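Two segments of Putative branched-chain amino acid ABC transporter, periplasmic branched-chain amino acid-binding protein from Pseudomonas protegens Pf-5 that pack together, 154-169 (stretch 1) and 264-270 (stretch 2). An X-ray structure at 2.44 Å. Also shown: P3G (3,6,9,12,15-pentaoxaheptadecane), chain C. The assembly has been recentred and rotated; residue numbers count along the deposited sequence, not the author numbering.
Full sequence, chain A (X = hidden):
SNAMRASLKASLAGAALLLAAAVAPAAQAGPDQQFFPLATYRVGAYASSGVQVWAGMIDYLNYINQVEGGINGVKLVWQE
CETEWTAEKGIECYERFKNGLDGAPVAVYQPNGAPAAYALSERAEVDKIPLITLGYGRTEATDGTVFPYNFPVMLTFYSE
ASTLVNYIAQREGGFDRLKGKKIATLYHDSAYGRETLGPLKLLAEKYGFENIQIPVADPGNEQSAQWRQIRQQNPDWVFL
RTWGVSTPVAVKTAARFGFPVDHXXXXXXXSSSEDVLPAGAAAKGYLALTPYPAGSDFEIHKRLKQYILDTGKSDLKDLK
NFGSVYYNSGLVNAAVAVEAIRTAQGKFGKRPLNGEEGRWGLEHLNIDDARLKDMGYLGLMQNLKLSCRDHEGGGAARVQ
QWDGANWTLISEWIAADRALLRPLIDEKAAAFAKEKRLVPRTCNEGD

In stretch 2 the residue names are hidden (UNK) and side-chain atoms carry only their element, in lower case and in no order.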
# COMPACT_ATOMS: atom_id res chain seq x y z
N MSE A 154 -5.93 3.51 1.64
CA MSE A 154 -5.10 4.49 0.98
C MSE A 154 -5.00 4.40 -0.52
O MSE A 154 -5.26 5.40 -1.19
CB MSE A 154 -3.71 4.39 1.57
CG MSE A 154 -3.18 5.78 1.86
SE MSE A 154 -1.60 5.56 2.96
CE MSE A 154 -2.51 5.94 4.64
N LEU A 155 -4.58 3.27 -1.05
CA LEU A 155 -4.51 3.14 -2.48
C LEU A 155 -4.89 1.78 -2.99
O LEU A 155 -4.23 0.82 -2.71
CB LEU A 155 -3.11 3.51 -2.96
CG LEU A 155 -2.96 3.76 -4.45
CD1 LEU A 155 -3.77 4.96 -4.87
CD2 LEU A 155 -1.52 3.93 -4.82
N THR A 156 -5.92 1.71 -3.79
CA THR A 156 -6.22 0.50 -4.54
C THR A 156 -5.59 0.58 -5.92
O THR A 156 -5.33 1.65 -6.41
CB THR A 156 -7.71 0.25 -4.69
OG1 THR A 156 -8.29 1.27 -5.49
CG2 THR A 156 -8.38 0.22 -3.35
N PHE A 157 -5.38 -0.56 -6.53
CA PHE A 157 -4.84 -0.60 -7.88
C PHE A 157 -5.72 0.13 -8.89
O PHE A 157 -5.23 0.63 -9.90
CB PHE A 157 -4.63 -2.06 -8.31
CG PHE A 157 -3.60 -2.78 -7.48
CD1 PHE A 157 -2.35 -2.22 -7.26
CD2 PHE A 157 -3.90 -4.01 -6.91
CE1 PHE A 157 -1.40 -2.88 -6.49
CE2 PHE A 157 -2.96 -4.68 -6.14
CZ PHE A 157 -1.71 -4.12 -5.93
N TYR A 158 -7.02 0.21 -8.62
CA TYR A 158 -7.90 0.98 -9.49
C TYR A 158 -7.54 2.46 -9.42
O TYR A 158 -7.35 3.11 -10.45
CB TYR A 158 -9.37 0.78 -9.13
CG TYR A 158 -10.00 -0.45 -9.74
CD1 TYR A 158 -9.22 -1.57 -10.03
CD2 TYR A 158 -11.36 -0.51 -10.02
CE1 TYR A 158 -9.79 -2.71 -10.59
CE2 TYR A 158 -11.93 -1.64 -10.57
CZ TYR A 158 -11.14 -2.74 -10.86
OH TYR A 158 -11.70 -3.87 -11.41
N SER A 159 -7.43 2.99 -8.21
CA SER A 159 -7.02 4.38 -8.02
C SER A 159 -5.62 4.63 -8.56
O SER A 159 -5.34 5.69 -9.09
CB SER A 159 -7.08 4.77 -6.55
OG SER A 159 -8.40 4.72 -6.05
N GLU A 160 -4.74 3.64 -8.40
CA GLU A 160 -3.36 3.77 -8.85
C GLU A 160 -3.33 4.02 -10.35
O GLU A 160 -2.57 4.86 -10.83
CB GLU A 160 -2.54 2.54 -8.51
CG GLU A 160 -1.05 2.74 -8.74
CD GLU A 160 -0.26 1.44 -8.68
OE1 GLU A 160 -0.85 0.37 -8.96
OE2 GLU A 160 0.95 1.50 -8.37
N ALA A 161 -4.16 3.29 -11.09
CA ALA A 161 -4.28 3.47 -12.52
C ALA A 161 -4.64 4.92 -12.83
O ALA A 161 -4.00 5.55 -13.68
CB ALA A 161 -5.33 2.53 -13.10
N SER A 162 -5.63 5.44 -12.13
CA SER A 162 -6.06 6.83 -12.34
C SER A 162 -4.93 7.82 -12.07
O SER A 162 -4.69 8.71 -12.88
CB SER A 162 -7.26 7.16 -11.47
OG SER A 162 -7.77 8.45 -11.78
N THR A 163 -4.24 7.68 -10.94
CA THR A 163 -3.12 8.57 -10.61
C THR A 163 -2.00 8.45 -11.64
O THR A 163 -1.36 9.44 -12.00
CB THR A 163 -2.53 8.29 -9.21
OG1 THR A 163 -1.88 7.01 -9.20
CG2 THR A 163 -3.61 8.30 -8.17
N LEU A 164 -1.75 7.23 -12.11
CA LEU A 164 -0.76 6.99 -13.16
C LEU A 164 -1.11 7.82 -14.39
O LEU A 164 -0.27 8.54 -14.92
CB LEU A 164 -0.68 5.50 -13.51
CG LEU A 164 0.31 4.99 -14.58
CD1 LEU A 164 -0.30 4.97 -15.97
CD2 LEU A 164 1.62 5.80 -14.55
N VAL A 165 -2.36 7.74 -14.82
CA VAL A 165 -2.83 8.49 -15.98
C VAL A 165 -2.81 10.00 -15.72
O VAL A 165 -2.43 10.79 -16.59
CB VAL A 165 -4.25 8.04 -16.39
CG1 VAL A 165 -4.90 9.04 -17.33
CG2 VAL A 165 -4.21 6.65 -17.03
N ASN A 166 -3.18 10.40 -14.51
CA ASN A 166 -3.21 11.81 -14.17
C ASN A 166 -1.81 12.43 -14.15
O ASN A 166 -1.64 13.61 -14.47
CB ASN A 166 -3.90 12.03 -12.83
CG ASN A 166 -5.38 11.77 -12.91
OD1 ASN A 166 -5.93 11.63 -14.00
ND2 ASN A 166 -6.04 11.71 -11.75
N TYR A 167 -0.82 11.63 -13.78
CA TYR A 167 0.56 12.10 -13.81
C TYR A 167 1.06 12.22 -15.25
O TYR A 167 1.73 13.20 -15.59
CB TYR A 167 1.47 11.18 -13.01
CG TYR A 167 2.93 11.59 -13.08
CD1 TYR A 167 3.39 12.70 -12.38
CD2 TYR A 167 3.83 10.87 -13.84
CE1 TYR A 167 4.71 13.08 -12.45
CE2 TYR A 167 5.16 11.24 -13.91
CZ TYR A 167 5.60 12.35 -13.21
OH TYR A 167 6.92 12.72 -13.28
N ILE A 168 0.73 11.23 -16.08
CA ILE A 168 1.05 11.28 -17.50
C ILE A 168 0.50 12.58 -18.11
O ILE A 168 1.22 13.29 -18.81
CB ILE A 168 0.45 10.09 -18.28
CG1 ILE A 168 0.91 8.74 -17.71
CG2 ILE A 168 0.80 10.19 -19.76
CD1 ILE A 168 2.36 8.46 -17.87
N ALA A 169 -0.77 12.86 -17.83
CA ALA A 169 -1.45 14.05 -18.34
C ALA A 169 -0.77 15.33 -17.88
O ALA A 169 -0.66 16.30 -18.63
CB ALA A 169 -2.91 14.04 -17.91
N UNK A 264 9.59 4.96 -18.04
CA UNK A 264 8.99 3.81 -17.37
C UNK A 264 8.55 4.18 -15.96
O UNK A 264 9.34 4.71 -15.18
c UNK A 264 9.98 2.62 -17.28
c UNK A 264 10.59 2.31 -18.65
c UNK A 264 9.28 1.38 -16.71
c UNK A 264 11.47 1.08 -18.65
N UNK A 265 7.28 3.92 -15.64
CA UNK A 265 6.78 4.22 -14.31
C UNK A 265 6.31 2.96 -13.61
O UNK A 265 5.37 2.29 -14.05
c UNK A 265 5.62 5.22 -14.34
c UNK A 265 5.20 5.58 -12.93
c UNK A 265 6.01 6.48 -15.12
c UNK A 265 4.88 7.47 -15.30
N UNK A 266 6.97 2.63 -12.51
CA UNK A 266 6.66 1.41 -11.80
C UNK A 266 5.46 1.51 -10.88
O UNK A 266 5.15 2.57 -10.33
N UNK A 267 4.77 0.38 -10.74
CA UNK A 267 3.77 0.17 -9.70
C UNK A 267 4.36 0.46 -8.33
O UNK A 267 5.58 0.48 -8.16
o UNK A 267 0.92 -1.43 -9.60
c UNK A 267 3.27 -1.28 -9.77
c UNK A 267 2.01 -1.50 -8.99
o UNK A 267 2.09 -1.75 -7.77
N UNK A 268 3.51 0.69 -7.33
CA UNK A 268 4.02 0.93 -5.98
C UNK A 268 4.74 -0.31 -5.45
O UNK A 268 5.61 -0.21 -4.60
c UNK A 268 2.90 1.34 -5.01
c UNK A 268 2.22 2.63 -5.49
c UNK A 268 1.88 0.22 -4.83
c UNK A 268 0.94 0.44 -3.67
N UNK A 269 4.40 -1.47 -5.99
CA UNK A 269 5.07 -2.71 -5.61
C UNK A 269 6.25 -3.01 -6.52
O UNK A 269 6.73 -4.13 -6.61
c UNK A 269 1.57 -3.16 -1.32
c UNK A 269 4.07 -3.87 -5.59
c UNK A 269 2.98 -3.60 -4.62
n UNK A 269 0.99 -3.05 -3.76
c UNK A 269 1.83 -3.25 -2.69
c UNK A 269 2.61 -3.42 -0.47
c UNK A 269 1.70 -3.25 -4.91
c UNK A 269 3.88 -3.76 -0.95
c UNK A 269 3.09 -3.59 -3.20
c UNK A 269 4.13 -3.85 -2.30
N UNK A 270 6.72 -1.97 -7.21
CA UNK A 270 7.95 -2.04 -7.99
C UNK A 270 8.75 -0.77 -7.75
O UNK A 270 9.44 -0.29 -8.64
c UNK A 270 7.64 -2.23 -9.47
O3 P3G C . 4.92 -6.47 2.56
C7 P3G C . 3.56 -6.29 2.19
C8 P3G C . 3.07 -7.52 1.46
O4 P3G C . 2.01 -7.15 0.60
C9 P3G C . 2.05 -7.86 -0.63
C10 P3G C . 1.78 -6.87 -1.74
O5 P3G C . 1.14 -7.54 -2.81
C11 P3G C . 1.77 -7.27 -4.04
C12 P3G C . 1.26 -8.24 -5.09
O6 P3G C . 2.36 -8.85 -5.74
C13 P3G C . 1.98 -9.99 -6.47
C14 P3G C . 2.32 -11.22 -5.68
O7 P3G C . 1.63 -12.33 -6.21

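Position 264 carries four side-chain carbons, forked at the first, with one arm two carbons long. A fork at CB with unequal arms is the isoleucine pattern, so this is Ile 264. Its side chain is out of reach of stretch 1 and takes no part in the contact.

Position 265 has the same four carbons and the same fork, but here CA-to-CB points toward the helix. The end of the longer arm enters a pocket formed by Leu 164, Tyr 167 and Ile 168. The residue is Ile 265. Its CD1 lies 3.7 Å from Leu 164 CD2, 3.7 Å from Ile 168 CD1 and 3.8 Å from Tyr 167 CD2, the last at the ring edge.

Position 266 has no side-chain atoms and is Gly 266. An ideal CB would point away from the helix and come within 3.1 Å of the backbone O of position 270.

Position 267 shows two carbons, the second bearing two oxygens, one of which lies beside the Glu 160 carboxylate. This short carboxylate is Asp 267. Its OD2 is 2.6 Å from Glu 160 OE1. Two acid oxygens this close imply that one group probably holds a proton, though the coordinates cannot say which. The other oxygen, OD1, accepts from the backbone N of position 269 at 2.9 Å (N-H...O angle 170°).

Position 268 repeats the four-carbon fork of 265. Its backbone N donates to Glu 160 OE2 at 2.9 Å and 150°, and a branch carbon packs on Leu 155. This is Ile 268, whose CG2 lies 4.0 Å from Leu 155 CD2.

Position 269 has one carbon followed by fused five- and six-membered rings holding eight carbons and one nitrogen; a five-membered-ring carbon meets the edge of the Phe 157 ring. This defines Trp 269. Its CD1 is 3.5 Å from Phe 157 CE1. The Phe 157 ring and the five-membered ring meet rim to rim, with centroids 5.6 Å apart and planes at 70°. P3G C10 lies over one face of the indole, 3.7 Å from CZ2.

Position 270 has a single side-chain carbon: Ala 270, out of reach of stretch 1. Its N donates to Asp 267 O at 2.9 Å, closing the turn.

The contact buries 382 Å² in total. The helix and strand axes approach to 10.9 Å at 151°, nearly antiparallel, so Leu 164 lies near Ile 265 and Glu 160 near Asp 267. Apolar packing around Ile 265 holds one end; Leu 155 and Phe 157 pack against Ile 268 and Trp 269 at the other. Between them, Glu 160 reaches both the Asp 267 carboxylate and the Ile 268 amide.

Stretch 2 264-270: IIGDIWA
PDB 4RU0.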